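Local atomic coordinates of frutapin (Artocarpus altilis, PDB entry 5KRP), a protein that is a jacalin-related lectin from breadfruit that binds carbohydrate, probably mannose-type sugars as in related lectins of its family. Residues A[8-13]-A[132-137]; A[39-44]-A[98-103]; A[61-66]-A[138-143]; A[75-80]-A[128-133]; A[121-126]-A[144-149]. All blocks are in the same frame, centred on the assembly; numbering follows the deposited sequence. Where two conformers were deposited one is given.

Contact 1: residues A[8-13]-A[132-137]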
# COMPACT_ATOMS: atom_id res chain seq x y z
N VAL A 8 9.64 9.84 -2.23
CA VAL A 8 10.84 10.24 -1.57
C VAL A 8 11.72 11.13 -2.48
O VAL A 8 11.58 11.16 -3.71
CB VAL A 8 11.65 9.04 -1.04
CG1 VAL A 8 10.83 8.34 0.07
CG2 VAL A 8 11.99 8.04 -2.12
N GLY A 9 12.61 11.87 -1.81
CA GLY A 9 13.27 12.99 -2.48
C GLY A 9 12.28 14.16 -2.53
O GLY A 9 11.36 14.28 -1.66
N PRO A 10 12.50 15.13 -3.43
CA PRO A 10 13.57 15.12 -4.45
C PRO A 10 14.95 15.37 -3.83
O PRO A 10 15.09 15.89 -2.70
CB PRO A 10 13.17 16.31 -5.39
CG PRO A 10 11.69 16.46 -5.18
CD PRO A 10 11.49 16.17 -3.73
N TRP A 11 15.97 15.00 -4.59
CA TRP A 11 17.38 15.35 -4.36
C TRP A 11 17.77 16.34 -5.45
O TRP A 11 17.53 16.08 -6.64
CB TRP A 11 18.28 14.11 -4.45
CG TRP A 11 18.00 13.17 -3.24
CD1 TRP A 11 18.54 13.22 -2.00
CD2 TRP A 11 17.11 12.04 -3.24
NE1 TRP A 11 18.07 12.18 -1.22
CE2 TRP A 11 17.18 11.44 -1.95
CE3 TRP A 11 16.28 11.48 -4.20
CZ2 TRP A 11 16.43 10.29 -1.59
CZ3 TRP A 11 15.51 10.35 -3.88
CH2 TRP A 11 15.60 9.76 -2.56
N GLY A 12 18.33 17.48 -5.06
CA GLY A 12 18.76 18.51 -6.01
C GLY A 12 18.23 19.85 -5.56
O GLY A 12 17.82 20.02 -4.40
N GLY A 13 18.26 20.83 -6.45
CA GLY A 13 17.90 22.20 -6.03
C GLY A 13 16.48 22.54 -6.36
O GLY A 13 15.71 21.73 -6.88
N GLY A 132 7.52 5.44 -10.57
CA GLY A 132 7.30 6.75 -11.15
C GLY A 132 8.42 7.70 -10.74
O GLY A 132 9.10 7.49 -9.75
N PHE A 133 8.63 8.74 -11.54
CA PHE A 133 9.62 9.77 -11.21
C PHE A 133 8.95 11.16 -11.19
O PHE A 133 7.95 11.41 -11.91
CB PHE A 133 10.77 9.80 -12.20
CG PHE A 133 11.72 8.64 -12.13
CD1 PHE A 133 12.76 8.61 -11.27
CD2 PHE A 133 11.51 7.53 -12.92
CE1 PHE A 133 13.70 7.53 -11.21
CE2 PHE A 133 12.38 6.44 -12.85
CZ PHE A 133 13.45 6.43 -12.02
N LYS A 134 9.52 12.10 -10.39
CA LYS A 134 9.14 13.50 -10.46
C LYS A 134 10.42 14.30 -10.41
O LYS A 134 11.47 13.76 -10.06
CB LYS A 134 8.18 13.95 -9.37
CG LYS A 134 8.69 13.79 -7.95
CD LYS A 134 7.78 14.58 -7.02
CE LYS A 134 8.17 16.04 -7.02
NZ LYS A 134 7.12 16.82 -6.31
N GLY A 135 10.31 15.59 -10.71
CA GLY A 135 11.48 16.41 -10.65
C GLY A 135 11.27 17.85 -11.05
O GLY A 135 10.17 18.33 -11.05
N ARG A 136 12.38 18.50 -11.40
CA ARG A 136 12.37 19.85 -11.92
C ARG A 136 13.46 19.98 -12.97
O ARG A 136 14.55 19.48 -12.76
CB ARG A 136 12.65 20.90 -10.90
CG ARG A 136 12.07 20.72 -9.58
CD ARG A 136 12.34 21.88 -8.63
NE ARG A 136 12.91 21.33 -7.47
CZ ARG A 136 12.29 20.68 -6.50
NH1 ARG A 136 11.00 20.50 -6.52
NH2 ARG A 136 13.01 20.21 -5.49
N THR A 137 13.13 20.61 -14.11
CA THR A 137 14.07 20.77 -15.20
C THR A 137 13.98 22.18 -15.79
O THR A 137 12.90 22.64 -16.08
CB THR A 137 13.70 19.76 -16.32
OG1 THR A 137 13.82 18.43 -15.79
CG2 THR A 137 14.72 19.88 -17.49
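Pro10 and Gly13 run alongside Lys134 and Arg136 in almost the same direction, with CA of Pro10 6.7 Å from CA of Gly135. Strands 6-12 and 127-137 both flank strand 141-149 in one antiparallel sheet of the beta-prism fold of jacalin-related lectins, and they meet where side chains of 127-137 reach past the strand between them to Pro10 and to the backbone of Gly13. Arg136 makes the polar link. NE of Arg136 donates to O of Gly13 at 2.9 Å, almost straight at 171°. The oxygen lies at the guanidinium edge, and the donor arrives in the carbonyl plane on a lone pair. NH2 of Arg136 adds a weak bond to the same Gly13 O at 3.4 Å, while NH1 forms a salt bridge with Glu18. With partners at these nitrogens the guanidinium is restrained in rotation, and the loop after strand 6-12 is tied down. The ring of Pro10, which follows a cis peptide bond, lies crosswise to the arginine, its CB 3.9 Å from NH2 of Arg136. Lys134 bends at chi3 (-82°), which brings CE obliquely up to the CG corner of the proline. The ammonium continues to Glu126 of the second subunit in a salt bridge, so the lysine serves both the sheet and the subunit interface. Its apolar touch is CE of Lys134 against CG of Pro10, at 4.0 Å.

Contact 2: residues A[39-44]-A[98-103]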
# COMPACT_ATOMS: atom_id res chain seq x y z
N GLY A 39 21.09 16.51 -18.02
CA GLY A 39 20.20 17.33 -18.81
C GLY A 39 18.79 16.71 -18.90
O GLY A 39 17.94 16.93 -18.06
N SER A 40 18.53 15.99 -19.98
CA SER A 40 17.21 15.43 -20.24
C SER A 40 16.97 14.20 -19.34
O SER A 40 17.89 13.51 -18.96
CB SER A 40 17.15 14.99 -21.69
OG SER A 40 17.36 16.09 -22.60
N PHE A 41 15.71 13.91 -19.12
CA PHE A 41 15.29 12.75 -18.39
C PHE A 41 13.88 12.43 -18.81
O PHE A 41 12.94 13.22 -18.63
CB PHE A 41 15.39 13.01 -16.86
CG PHE A 41 15.12 11.76 -16.03
CD1 PHE A 41 13.83 11.39 -15.71
CD2 PHE A 41 16.16 10.95 -15.62
CE1 PHE A 41 13.61 10.24 -14.87
CE2 PHE A 41 15.94 9.80 -14.87
CZ PHE A 41 14.69 9.45 -14.51
N SER A 42 13.70 11.25 -19.34
CA SER A 42 12.35 10.77 -19.69
C SER A 42 12.28 9.24 -19.57
O SER A 42 13.29 8.57 -19.66
CB SER A 42 11.95 11.21 -21.12
OG SER A 42 12.30 12.58 -21.42
N VAL A 43 11.07 8.71 -19.40
CA VAL A 43 10.93 7.28 -19.07
C VAL A 43 9.81 6.66 -19.90
O VAL A 43 8.80 7.24 -20.15
CB VAL A 43 10.55 7.16 -17.55
CG1 VAL A 43 10.45 5.69 -17.10
CG2 VAL A 43 11.52 7.97 -16.70
N ILE A 44 10.04 5.44 -20.35
CA ILE A 44 8.97 4.57 -20.85
C ILE A 44 8.62 3.65 -19.67
O ILE A 44 9.41 2.78 -19.27
CB ILE A 44 9.38 3.80 -22.11
CG1 ILE A 44 9.41 4.74 -23.32
CG2 ILE A 44 8.42 2.66 -22.44
CD1 ILE A 44 10.23 4.17 -24.46
N ARG A 98 24.08 16.51 -10.81
CA ARG A 98 25.36 16.49 -11.52
C ARG A 98 25.63 15.11 -12.06
O ARG A 98 26.21 14.96 -13.14
CB ARG A 98 26.53 16.98 -10.63
CG ARG A 98 26.44 18.42 -10.15
CD ARG A 98 26.46 19.46 -11.26
NE ARG A 98 27.68 19.24 -12.01
CZ ARG A 98 28.86 19.75 -11.70
NH1 ARG A 98 29.00 20.63 -10.71
NH2 ARG A 98 29.89 19.35 -12.39
N SER A 99 25.14 14.09 -11.36
CA SER A 99 25.38 12.70 -11.79
C SER A 99 24.19 11.80 -11.35
O SER A 99 23.60 12.06 -10.28
CB SER A 99 26.61 12.14 -11.10
OG SER A 99 27.03 10.95 -11.69
N LEU A 100 23.97 10.73 -12.10
CA LEU A 100 23.05 9.64 -11.72
C LEU A 100 23.71 8.27 -11.98
O LEU A 100 24.48 8.08 -12.92
CB LEU A 100 21.71 9.71 -12.45
CG LEU A 100 20.80 10.83 -12.06
CD1 LEU A 100 19.68 10.92 -13.03
CD2 LEU A 100 20.22 10.62 -10.65
N LYS A 101 23.35 7.30 -11.16
CA LYS A 101 23.76 5.89 -11.34
C LYS A 101 22.58 4.98 -10.85
O LYS A 101 21.92 5.31 -9.86
CB LYS A 101 24.96 5.59 -10.45
CG LYS A 101 25.46 4.20 -10.63
CD LYS A 101 26.43 3.78 -9.55
CE LYS A 101 27.74 4.42 -9.67
NZ LYS A 101 28.62 3.74 -8.64
N PHE A 102 22.37 3.88 -11.57
CA PHE A 102 21.21 2.97 -11.34
C PHE A 102 21.76 1.59 -11.21
O PHE A 102 22.63 1.19 -12.02
CB PHE A 102 20.30 3.00 -12.54
CG PHE A 102 19.63 4.28 -12.77
CD1 PHE A 102 18.59 4.68 -11.98
CD2 PHE A 102 20.10 5.17 -13.76
CE1 PHE A 102 17.98 5.90 -12.18
CE2 PHE A 102 19.52 6.45 -13.93
CZ PHE A 102 18.43 6.81 -13.16
N LYS A 103 21.30 0.88 -10.21
CA LYS A 103 21.66 -0.56 -10.07
C LYS A 103 20.41 -1.41 -10.14
O LYS A 103 19.33 -0.96 -9.73
CB LYS A 103 22.33 -0.81 -8.75
CG LYS A 103 23.64 -0.05 -8.64
CD LYS A 103 24.52 -0.62 -7.54
CE LYS A 103 25.72 0.30 -7.31
NZ LYS A 103 26.42 -0.06 -6.03
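Phe41 brings the CE2 corner of its ring up to both Leu100 and Phe102, and one atom does the touching: CE2 of Phe41 is 4.3 Å from CD1 of Leu100. The same CE2 of Phe41 is also 4.3 Å from CZ of Phe102. That CZ comes in at the edge of the Phe41 ring, close to its plane, whereas the leucine methyl arrives obliquely. With CG trans to the backbone N (chi1 -173°), the Phe41 ring is sent inward to bridge the gap between strands whose nearest CA atoms, those of Phe41 and Leu100, stand 10.7 Å apart. Strand 38-47 and strand 95-104 belong to two different sheets of the beta-prism, and these three buried side chains meet in the hydrophobic interior that the sheets enclose. No hydrogen bond joins the two segments. Within the core Phe41 also has Phe133 set edge-to-face against it and Ile30 beside it, while Phe102 rests on Leu77. The other side of strand 95-104 is looser: Lys101 is partly exposed and Lys103 exposed, and both lie along Thr109 of the adjacent strand. On strand 38-47, Ser40 is partly exposed, with its OG bonded to N of Ser59.

Contact 3: residues A[61-66]-A[138-143]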
# COMPACT_ATOMS: atom_id res chain seq x y z
N LEU A 61 20.18 21.75 -24.03
CA LEU A 61 21.64 21.69 -24.23
C LEU A 61 22.05 20.47 -25.03
O LEU A 61 21.52 19.39 -24.86
CB LEU A 61 22.38 21.74 -22.88
CG LEU A 61 22.16 23.01 -21.98
CD1 LEU A 61 22.83 22.83 -20.66
CD2 LEU A 61 22.58 24.32 -22.66
N PRO A 62 23.05 20.63 -25.93
CA PRO A 62 23.53 19.51 -26.70
C PRO A 62 24.46 18.63 -25.85
O PRO A 62 25.66 18.95 -25.60
CB PRO A 62 24.24 20.16 -27.92
CG PRO A 62 24.56 21.51 -27.50
CD PRO A 62 23.66 21.91 -26.35
N TYR A 63 23.87 17.56 -25.34
CA TYR A 63 24.56 16.68 -24.41
C TYR A 63 24.66 15.29 -25.06
O TYR A 63 24.09 15.05 -26.12
CB TYR A 63 23.77 16.63 -23.10
CG TYR A 63 24.14 17.65 -22.03
CD1 TYR A 63 25.06 18.75 -22.24
CD2 TYR A 63 23.62 17.48 -20.73
CE1 TYR A 63 25.38 19.61 -21.22
CE2 TYR A 63 23.98 18.35 -19.70
CZ TYR A 63 24.84 19.40 -19.94
OH TYR A 63 25.16 20.26 -18.86
N THR A 64 25.33 14.38 -24.38
CA THR A 64 25.38 12.95 -24.82
C THR A 64 24.09 12.21 -24.39
O THR A 64 23.74 12.28 -23.23
CB THR A 64 26.57 12.26 -24.21
OG1 THR A 64 27.74 12.97 -24.66
CG2 THR A 64 26.64 10.72 -24.56
N ASN A 65 23.45 11.48 -25.28
CA ASN A 65 22.15 10.86 -24.94
C ASN A 65 22.41 9.39 -24.67
O ASN A 65 23.31 8.76 -25.32
CB ASN A 65 21.11 11.10 -26.04
CG ASN A 65 20.41 12.47 -25.89
OD1 ASN A 65 19.42 12.60 -25.17
ND2 ASN A 65 20.94 13.51 -26.58
N VAL A 66 21.70 8.82 -23.66
CA VAL A 66 21.85 7.42 -23.36
C VAL A 66 20.49 6.76 -23.08
O VAL A 66 19.57 7.41 -22.59
CB VAL A 66 22.80 7.20 -22.21
CG1 VAL A 66 22.25 7.73 -20.91
CG2 VAL A 66 23.18 5.71 -22.05
N GLY A 138 15.11 22.79 -15.95
CA GLY A 138 15.23 24.09 -16.62
C GLY A 138 16.12 23.82 -17.82
O GLY A 138 15.68 23.13 -18.74
N ASP A 139 17.32 24.38 -17.82
CA ASP A 139 18.32 24.00 -18.78
C ASP A 139 18.86 22.61 -18.44
O ASP A 139 19.34 21.95 -19.32
CB ASP A 139 19.51 24.94 -18.79
CG ASP A 139 19.17 26.34 -19.31
OD1 ASP A 139 18.07 26.59 -19.88
OD2 ASP A 139 20.05 27.21 -19.07
N LEU A 140 18.81 22.22 -17.14
CA LEU A 140 19.38 21.02 -16.63
C LEU A 140 18.28 20.36 -15.72
O LEU A 140 17.22 20.95 -15.45
CB LEU A 140 20.60 21.31 -15.76
CG LEU A 140 21.80 21.90 -16.55
CD1 LEU A 140 22.86 22.32 -15.58
CD2 LEU A 140 22.39 20.92 -17.51
N LEU A 141 18.57 19.16 -15.27
CA LEU A 141 17.75 18.48 -14.28
C LEU A 141 18.13 19.08 -12.94
O LEU A 141 19.07 18.68 -12.32
CB LEU A 141 18.07 16.96 -14.34
CG LEU A 141 17.20 16.12 -13.38
CD1 LEU A 141 15.77 16.26 -13.75
CD2 LEU A 141 17.65 14.68 -13.35
N ASP A 142 17.34 20.03 -12.48
CA ASP A 142 17.56 20.59 -11.14
C ASP A 142 17.38 19.60 -9.98
O ASP A 142 18.14 19.63 -9.00
CB ASP A 142 16.59 21.74 -10.93
CG ASP A 142 16.86 22.93 -11.85
OD1 ASP A 142 16.52 22.88 -13.06
OD2 ASP A 142 17.39 23.97 -11.37
N ALA A 143 16.42 18.69 -10.08
CA ALA A 143 16.14 17.79 -8.94
C ALA A 143 15.34 16.59 -9.46
O ALA A 143 14.67 16.68 -10.49
CB ALA A 143 15.34 18.51 -7.85
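The carbonyl O of Asp139 accepts a hydrogen bond from OG of Ser59, and CD1 of Leu61 packs 3.8 Å from that O of Asp139. The same serine hydroxyl takes a bond from N of Leu61, so Ser59 stitches the two loops together where they pass. Beside this polar bridge lies a small apolar cluster made by one methyl, CD2 of Leu140. CD1 of Leu61 meets CD2 of Leu140 at 3.7 Å. The phenol end of Tyr63 crosses the leucine at about a right angle, with OH of Tyr63 only 3.2 Å from CD2 of Leu140, a snug fit. Leu140 reaches this spot because CG stands anti to its carbonyl carbon (chi1 -67°), beside the backbone N. Further back, CB of Leu61 lies over one face of the Tyr63 ring, toward its rim. Residues 138-142 read Gly-Asp-Leu-Leu-Asp, the GxxxD signature of the sugar-binding loop in jacalin-related lectins, and N of Gly138 bonds to O of Leu140 at 2.8 Å to hold the turn. A glycerol, probably from crystallisation, is bonded by N of Asp139, N of Leu140 and OD2 of Asp142, consistent with a pocket that would accept sugar hydroxyls. With its hydrophobic flank covered by Leu61 and Tyr63 and its Asp139 carbonyl held by Ser59, the loop probably keeps its amides and the Asp142 carboxylate available to a sugar.

Contact 4: residues A[75-80]-A[128-133]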
# COMPACT_ATOMS: atom_id res chain seq x y z
N GLU A 75 13.79 -7.85 -14.35
CA GLU A 75 14.86 -6.93 -13.91
C GLU A 75 14.25 -5.57 -13.58
O GLU A 75 13.47 -5.04 -14.37
CB GLU A 75 15.95 -6.79 -14.96
CG GLU A 75 17.12 -5.90 -14.51
CD GLU A 75 18.18 -5.65 -15.58
OE1 GLU A 75 17.83 -5.44 -16.76
OE2 GLU A 75 19.36 -5.65 -15.20
N PHE A 76 14.61 -5.05 -12.40
CA PHE A 76 14.08 -3.75 -11.96
C PHE A 76 15.12 -3.09 -11.05
O PHE A 76 16.07 -3.73 -10.54
CB PHE A 76 12.76 -3.98 -11.19
CG PHE A 76 12.84 -5.04 -10.15
CD1 PHE A 76 13.33 -4.77 -8.89
CD2 PHE A 76 12.39 -6.35 -10.42
CE1 PHE A 76 13.39 -5.75 -7.89
CE2 PHE A 76 12.48 -7.34 -9.43
CZ PHE A 76 13.00 -7.06 -8.20
N LEU A 77 14.93 -1.81 -10.84
CA LEU A 77 15.87 -1.01 -10.05
C LEU A 77 15.85 -1.38 -8.59
O LEU A 77 14.75 -1.62 -8.04
CB LEU A 77 15.50 0.48 -10.17
CG LEU A 77 15.60 1.12 -11.53
CD1 LEU A 77 15.05 2.57 -11.40
CD2 LEU A 77 17.06 1.01 -11.92
N VAL A 78 17.02 -1.50 -7.98
CA VAL A 78 17.23 -1.65 -6.53
C VAL A 78 17.95 -0.46 -5.89
O VAL A 78 18.07 -0.35 -4.67
CB VAL A 78 17.89 -2.98 -6.15
CG1 VAL A 78 17.01 -4.14 -6.53
CG2 VAL A 78 19.23 -3.15 -6.83
N SER A 79 18.49 0.46 -6.70
CA SER A 79 19.28 1.59 -6.17
C SER A 79 19.22 2.72 -7.16
O SER A 79 19.41 2.53 -8.39
CB SER A 79 20.77 1.24 -5.97
OG SER A 79 21.46 2.42 -5.53
N VAL A 80 18.94 3.92 -6.67
CA VAL A 80 19.12 5.15 -7.41
C VAL A 80 20.11 5.94 -6.58
O VAL A 80 19.89 6.13 -5.39
CB VAL A 80 17.79 5.94 -7.54
CG1 VAL A 80 18.02 7.27 -8.30
CG2 VAL A 80 16.77 5.11 -8.31
N GLY A 128 10.11 -3.31 -2.31
CA GLY A 128 9.37 -2.32 -3.05
C GLY A 128 9.98 -2.09 -4.41
O GLY A 128 11.06 -2.60 -4.76
N LEU A 129 9.26 -1.25 -5.14
CA LEU A 129 9.57 -0.96 -6.57
C LEU A 129 9.44 0.52 -6.87
O LEU A 129 8.47 1.16 -6.47
CB LEU A 129 8.63 -1.69 -7.49
CG LEU A 129 8.68 -3.23 -7.54
CD1 LEU A 129 7.52 -3.82 -8.34
CD2 LEU A 129 10.02 -3.65 -8.10
N VAL A 130 10.31 1.03 -7.78
CA VAL A 130 10.14 2.35 -8.30
C VAL A 130 9.06 2.25 -9.36
O VAL A 130 9.10 1.38 -10.28
CB VAL A 130 11.46 2.89 -8.99
CG1 VAL A 130 11.24 4.20 -9.63
CG2 VAL A 130 12.57 2.93 -7.99
N VAL A 131 8.05 3.10 -9.19
CA VAL A 131 6.91 3.10 -10.13
C VAL A 131 6.65 4.48 -10.80
O VAL A 131 5.67 4.67 -11.53
CB VAL A 131 5.64 2.57 -9.43
CG1 VAL A 131 5.77 1.12 -8.99
CG2 VAL A 131 5.25 3.45 -8.24
N GLY A 132 7.52 5.44 -10.57
CA GLY A 132 7.30 6.75 -11.15
C GLY A 132 8.42 7.70 -10.74
O GLY A 132 9.10 7.49 -9.75
N PHE A 133 8.63 8.74 -11.54
CA PHE A 133 9.62 9.77 -11.21
C PHE A 133 8.95 11.16 -11.19
O PHE A 133 7.95 11.41 -11.91
CB PHE A 133 10.77 9.80 -12.20
CG PHE A 133 11.72 8.64 -12.13
CD1 PHE A 133 12.76 8.61 -11.27
CD2 PHE A 133 11.51 7.53 -12.92
CE1 PHE A 133 13.70 7.53 -11.21
CE2 PHE A 133 12.38 6.44 -12.85
CZ PHE A 133 13.45 6.43 -12.02
O HOH W 1 12.25 -0.86 -8.68
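Apolar contact carries most of this junction between Phe76, Leu77 and the strand 129-133, which brings two sheets of the beta-prism together near one end. The CA atoms of Leu77 and Val130 come to 6.9 Å, and the chain turns a corner at Val78 before running into its own sheet. One CH-pi interaction stands out. CD2 of Leu129 sits over a face of the Phe76 ring, 3.9 Å from the ring centroid and 24° off the normal. It is displaced toward the rim, so that its nearest ring atom is CD1 of Phe76 at 3.6 Å. The ring is presented in this way because chi1 of Phe76 (49°) places CG between the backbone N and the carbonyl carbon. The two side chains meet at roughly a right angle, and Met1 of the third subunit packs on Leu129 as well. A single water supplies the polar link: it donates to O of Leu77 at 2.7 Å and accepts from N of Val130 at 2.9 Å. Thus two main-chain groups at the sheet boundary are satisfied without a direct strand-to-strand bond. Deeper in, the packing is purely hydrophobic. CD1 of Leu77 touches CG2 of Val130 at 4.2 Å, and Val130 leans on Ile125 of the preceding strand, 119-125. Val80 points toward the same interior, where Phe102 lies against it. CD1 of Leu77 also meets the edge of the Phe133 ring, 4.2 Å from CZ of Phe133.

Contact 5: residues A[121-126]-A[144-149]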
# COMPACT_ATOMS: atom_id res chain seq x y z
N PHE A 121 24.04 11.32 -3.04
CA PHE A 121 22.77 10.81 -2.43
C PHE A 121 22.61 9.38 -2.85
O PHE A 121 23.11 9.00 -3.91
CB PHE A 121 21.55 11.64 -2.75
CG PHE A 121 21.10 11.56 -4.19
CD1 PHE A 121 21.72 12.34 -5.15
CD2 PHE A 121 20.14 10.65 -4.60
CE1 PHE A 121 21.31 12.28 -6.49
CE2 PHE A 121 19.76 10.58 -5.94
CZ PHE A 121 20.34 11.38 -6.89
N ASN A 122 21.86 8.59 -2.06
CA ASN A 122 21.65 7.17 -2.41
C ASN A 122 20.38 6.65 -1.74
O ASN A 122 20.19 6.84 -0.51
CB ASN A 122 22.93 6.45 -1.98
CG ASN A 122 22.77 5.01 -1.61
OD1 ASN A 122 22.41 4.19 -2.43
ND2 ASN A 122 23.19 4.68 -0.42
N LEU A 123 19.56 6.04 -2.57
CA LEU A 123 18.31 5.41 -2.21
C LEU A 123 18.44 3.86 -2.48
O LEU A 123 18.21 3.41 -3.63
CB LEU A 123 17.14 5.96 -3.00
CG LEU A 123 15.77 5.34 -2.65
CD1 LEU A 123 15.32 5.84 -1.27
CD2 LEU A 123 14.82 5.71 -3.76
N PRO A 124 18.81 3.11 -1.46
CA PRO A 124 18.90 1.63 -1.58
C PRO A 124 17.53 1.08 -1.23
O PRO A 124 17.00 1.35 -0.17
CB PRO A 124 19.95 1.23 -0.56
CG PRO A 124 20.14 2.43 0.30
CD PRO A 124 19.25 3.55 -0.12
N ILE A 125 16.93 0.40 -2.17
CA ILE A 125 15.61 -0.17 -1.99
C ILE A 125 15.71 -1.62 -1.68
O ILE A 125 16.10 -2.42 -2.56
CB ILE A 125 14.72 0.02 -3.21
CG1 ILE A 125 14.73 1.49 -3.59
CG2 ILE A 125 13.31 -0.52 -2.91
CD1 ILE A 125 14.27 1.68 -5.01
N GLU A 126 15.32 -1.97 -0.43
CA GLU A 126 15.41 -3.38 -0.04
C GLU A 126 14.14 -4.16 -0.35
O GLU A 126 14.18 -5.40 -0.51
CB GLU A 126 15.66 -3.52 1.47
CG GLU A 126 17.04 -3.23 2.03
CD GLU A 126 17.38 -4.11 3.28
OE1 GLU A 126 16.93 -3.70 4.37
OE2 GLU A 126 18.04 -5.24 3.15
N ILE A 144 15.50 15.48 -8.76
CA ILE A 144 14.74 14.28 -9.09
C ILE A 144 14.29 13.55 -7.83
O ILE A 144 15.02 13.43 -6.82
CB ILE A 144 15.54 13.39 -10.05
CG1 ILE A 144 14.73 12.22 -10.59
CG2 ILE A 144 16.74 12.78 -9.40
CD1 ILE A 144 15.70 11.21 -11.19
N GLY A 145 13.04 13.03 -7.94
CA GLY A 145 12.41 12.29 -6.84
C GLY A 145 11.75 11.02 -7.37
O GLY A 145 11.61 10.87 -8.56
N VAL A 146 11.33 10.15 -6.46
CA VAL A 146 10.87 8.82 -6.88
C VAL A 146 9.63 8.41 -6.14
O VAL A 146 9.49 8.55 -4.94
CB VAL A 146 11.94 7.68 -6.88
CG1 VAL A 146 13.13 8.07 -7.76
CG2 VAL A 146 12.41 7.33 -5.50
N HIS A 147 8.68 7.87 -6.93
CA HIS A 147 7.48 7.25 -6.39
C HIS A 147 7.72 5.75 -6.21
O HIS A 147 8.26 5.12 -7.14
CB HIS A 147 6.31 7.42 -7.35
CG HIS A 147 5.91 8.85 -7.61
ND1 HIS A 147 5.46 9.70 -6.61
CD2 HIS A 147 5.86 9.58 -8.76
CE1 HIS A 147 5.16 10.88 -7.12
NE2 HIS A 147 5.40 10.84 -8.42
N MET A 148 7.27 5.17 -5.08
CA MET A 148 7.49 3.75 -4.82
C MET A 148 6.18 3.03 -4.50
O MET A 148 5.28 3.61 -3.85
CB MET A 148 8.48 3.54 -3.66
CG MET A 148 9.83 4.24 -3.92
SD MET A 148 11.01 3.98 -2.58
CE MET A 148 11.18 2.22 -2.83
N ALA A 149 6.12 1.76 -4.84
CA ALA A 149 4.96 0.92 -4.47
C ALA A 149 5.38 -0.51 -4.13
O ALA A 149 6.47 -0.86 -4.39
CB ALA A 149 3.92 0.92 -5.53
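Ile125 meets the end of Met148 tip to tip, and the methionine methyl does nearly all the touching: CE of Met148 lies 3.5 Å from CG2 of Ile125, a tight fit. The same CE of Met148 is also 3.7 Å from CG1 of Ile125, so the methyl meets both arms of the isoleucine. The bend at chi3 of Met148 (66°) turns CE to meet it. These strands face each other across the interior of the beta-prism, in two of its sheets: the axes of 121-125 and 144-149 approach to 10.4 Å and run nearly parallel at 11°. No hydrogen bond passes between them. Leu123, two residues earlier, extends its CD2 toward Val146 CG2; the closeness of that pair is doubtful, since Val146 was deposited in two conformers. The second subunit takes part as well. Leu123 packs on Leu123 of the second subunit, Met148 touches Ile6 of that subunit, and Ile125 pairs in an antiparallel ladder with one of its strands, so these residues serve the core and the subunit interface together. CD2 of Leu123 also lies 4.3 Å from SD of Met148.

From the N terminus, 8-13 opens contact 1, followed by 39-44 of contact 2, 61-66 of contact 3 and 75-80 of contact 4. Contact 2 closes first, at 98-103, wholly within the span of contact 1. Contact 5 then opens at 121-126. Contacts 4 and 1 close on the same strand, sharing Gly132 and Phe133, and contact 3 closes next, enclosing contact 4. Contact 5 closes last, following contact 2 in series but crossing contacts 1, 3 and 4; contact 3 also crosses 1 and 2, and contact 2 crosses 4. Contact 1 stays within one sheet, contacts 2, 4 and 5 join sheets through the core, and contact 3 braces the opposite end from contacts 4 and 5.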